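Local atomic coordinates of xylulose kinase (Bifidobacterium adolescentis ATCC 15703, PDB entry 3I8B), a protein that probably phosphorylates D-xylulose at the expense of ATP, yielding D-xylulose 5-phosphate and ADP, as a member of the FGGY carbohydrate kinase family. Residues G71-G76 / M91-T96. Sequence-based numbering, arbitrary orientation.
Sequences GGQQHG and MLWNDT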
loop_
_atom_site.group_PDB
_atom_site.type_symbol
_atom_site.label_atom_id
_atom_site.label_comp_id
_atom_site.label_asym_id
_atom_site.label_seq_id
_atom_site.Cartn_x
_atom_site.Cartn_y
_atom_site.Cartn_z
ATOM N N GLY A 71 -7.900 9.019 -0.273
ATOM C CA GLY A 71 -7.000 7.884 -0.336
ATOM C C GLY A 71 -5.596 8.457 -0.243
ATOM O O GLY A 71 -5.304 9.456 -0.894
ATOM N N GLY A 72 -4.732 7.850 0.569
ATOM C CA GLY A 72 -3.423 8.420 0.807
ATOM C C GLY A 72 -2.261 7.449 0.693
ATOM O O GLY A 72 -2.414 6.234 0.907
ATOM N N GLN A 73 -1.090 7.984 0.365
ATOM C CA GLN A 73 0.134 7.188 0.463
ATOM C C GLN A 73 0.200 6.609 1.886
ATOM O O GLN A 73 -0.074 7.315 2.853
ATOM C CB GLN A 73 1.371 8.045 0.159
ATOM C CG GLN A 73 1.387 9.401 0.857
ATOM C CD GLN A 73 2.704 10.139 0.662
ATOM O OE1 GLN A 73 3.776 9.534 0.713
ATOM N NE2 GLN A 73 2.630 11.449 0.435
ATOM N N GLN A 74 0.544 5.326 2.012
ATOM C CA GLN A 74 0.517 4.655 3.312
ATOM C C GLN A 74 1.655 5.087 4.238
ATOM O O GLN A 74 2.636 5.674 3.783
ATOM C CB GLN A 74 0.515 3.131 3.139
ATOM C CG GLN A 74 -0.698 2.578 2.366
ATOM C CD GLN A 74 -0.982 1.104 2.660
ATOM O OE1 GLN A 74 -1.154 0.693 3.824
ATOM N NE2 GLN A 74 -1.053 0.305 1.606
ATOM N N HIS A 75 1.488 4.831 5.539
ATOM C CA HIS A 75 2.590 4.835 6.521
ATOM C C HIS A 75 3.119 6.211 6.953
ATOM O O HIS A 75 3.548 6.377 8.093
ATOM C CB HIS A 75 3.762 3.961 6.017
ATOM C CG HIS A 75 3.333 2.628 5.480
ATOM N ND1 HIS A 75 3.553 2.238 4.175
ATOM C CD2 HIS A 75 2.685 1.596 6.072
ATOM C CE1 HIS A 75 3.074 1.021 3.988
ATOM N NE2 HIS A 75 2.530 0.614 5.121
ATOM N N GLY A 76 3.094 7.190 6.049
ATOM C CA GLY A 76 3.685 8.483 6.340
ATOM C C GLY A 76 3.371 8.987 7.739
ATOM O O GLY A 76 2.195 9.123 8.130
HETATM N N MSE A 91 7.752 11.755 7.511
HETATM C CA MSE A 91 8.679 10.782 6.944
HETATM C C MSE A 91 7.875 9.698 6.262
HETATM O O MSE A 91 7.020 9.058 6.884
HETATM C CB MSE A 91 9.570 10.191 8.036
HETATM C CG MSE A 91 10.278 11.266 8.845
HETATM SE SE MSE A 91 11.235 10.507 10.373
HETATM C CE MSE A 91 12.640 9.544 9.373
ATOM N N LEU A 92 8.164 9.495 4.984
ATOM C CA LEU A 92 7.271 8.789 4.085
ATOM C C LEU A 92 7.622 7.317 3.901
ATOM O O LEU A 92 8.673 6.845 4.379
ATOM C CB LEU A 92 7.241 9.516 2.733
ATOM C CG LEU A 92 6.904 11.010 2.814
ATOM C CD1 LEU A 92 6.706 11.621 1.401
ATOM C CD2 LEU A 92 5.663 11.234 3.691
ATOM N N TRP A 93 6.742 6.598 3.206
ATOM C CA TRP A 93 6.913 5.161 2.987
ATOM C C TRP A 93 8.287 4.824 2.392
ATOM O O TRP A 93 8.828 3.739 2.637
ATOM C CB TRP A 93 5.822 4.618 2.061
ATOM C CG TRP A 93 5.950 5.154 0.657
ATOM C CD1 TRP A 93 5.515 6.362 0.205
ATOM C CD2 TRP A 93 6.585 4.511 -0.461
ATOM N NE1 TRP A 93 5.826 6.509 -1.127
ATOM C CE2 TRP A 93 6.480 5.390 -1.562
ATOM C CE3 TRP A 93 7.218 3.275 -0.641
ATOM C CZ2 TRP A 93 6.988 5.075 -2.833
ATOM C CZ3 TRP A 93 7.732 2.963 -1.909
ATOM C CH2 TRP A 93 7.611 3.863 -2.985
ATOM N N ASN A 94 8.837 5.747 1.607
ATOM C CA ASN A 94 10.104 5.510 0.911
ATOM C C ASN A 94 11.320 6.151 1.570
ATOM O O ASN A 94 12.424 6.097 1.029
ATOM C CB ASN A 94 10.026 5.928 -0.564
ATOM C CG ASN A 94 9.569 7.373 -0.750
ATOM O OD1 ASN A 94 9.227 8.056 0.207
ATOM N ND2 ASN A 94 9.581 7.844 -1.993
ATOM N N ASP A 95 11.115 6.781 2.720
ATOM C CA ASP A 95 12.238 7.174 3.564
ATOM C C ASP A 95 12.905 5.908 4.093
ATOM O O ASP A 95 12.230 4.987 4.557
ATOM C CB ASP A 95 11.768 8.024 4.743
ATOM C CG ASP A 95 12.836 8.160 5.828
ATOM O OD1 ASP A 95 13.803 8.909 5.604
ATOM O OD2 ASP A 95 12.695 7.530 6.911
ATOM N N THR A 96 14.229 5.852 4.018
ATOM C CA THR A 96 14.976 4.709 4.549
ATOM C C THR A 96 15.762 5.062 5.817
ATOM O O THR A 96 16.528 4.241 6.320
ATOM C CB THR A 96 15.993 4.189 3.531
ATOM O OG1 THR A 96 16.866 5.264 3.158
ATOM C CG2 THR A 96 15.288 3.654 2.309
HETATM O O HOH W 1 4.188 7.822 2.864
#
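The amide oxygen of Gln-73 meets Leu-92 and Trp-93 together: OE1 lies 3.7 Å from Leu-92 CD1 and approaches the indole at its edge, 3.7 Å from Trp-93 CD1, with amide and ring planes 69° apart. Chi1 of 67° sets the indole CG between the backbone N and carbonyl carbon, bringing CD1 to the glutamine. A water joins the two loops, accepting from the backbone N of Trp-93 (2.9 Å from the water O) and donating to Gln-73 OE1 and to the carbonyl O of Gln-74. Trp-93 CB also lies at the edge of the His-75 ring, and Gly-76 CA makes a CH···O contact with Met-91 O at 3.4 Å. Outside the pair, Thr-14 OG1 hydrogen-bonds both Gln-73 OE1 and Trp-93 NE1, while Trp-48 of helix 46-58 touches Gln-73 and Leu-92. An alanine in place of Leu-92 would probably open a gap beside Gln-73 OE1 and against Trp-48, where the isobutyl group now packs. A type I turn from Leu-92 to Asp-95, closed by the hydrogen bond from Asp-95 N to Leu-92 O, shapes the second loop. The contact thus joins this turn, before helix 99-110, to the loop after strand 65-72 in the FGGY N-terminal domain, where Gln-74 and His-75 are predicted to bind the sugar.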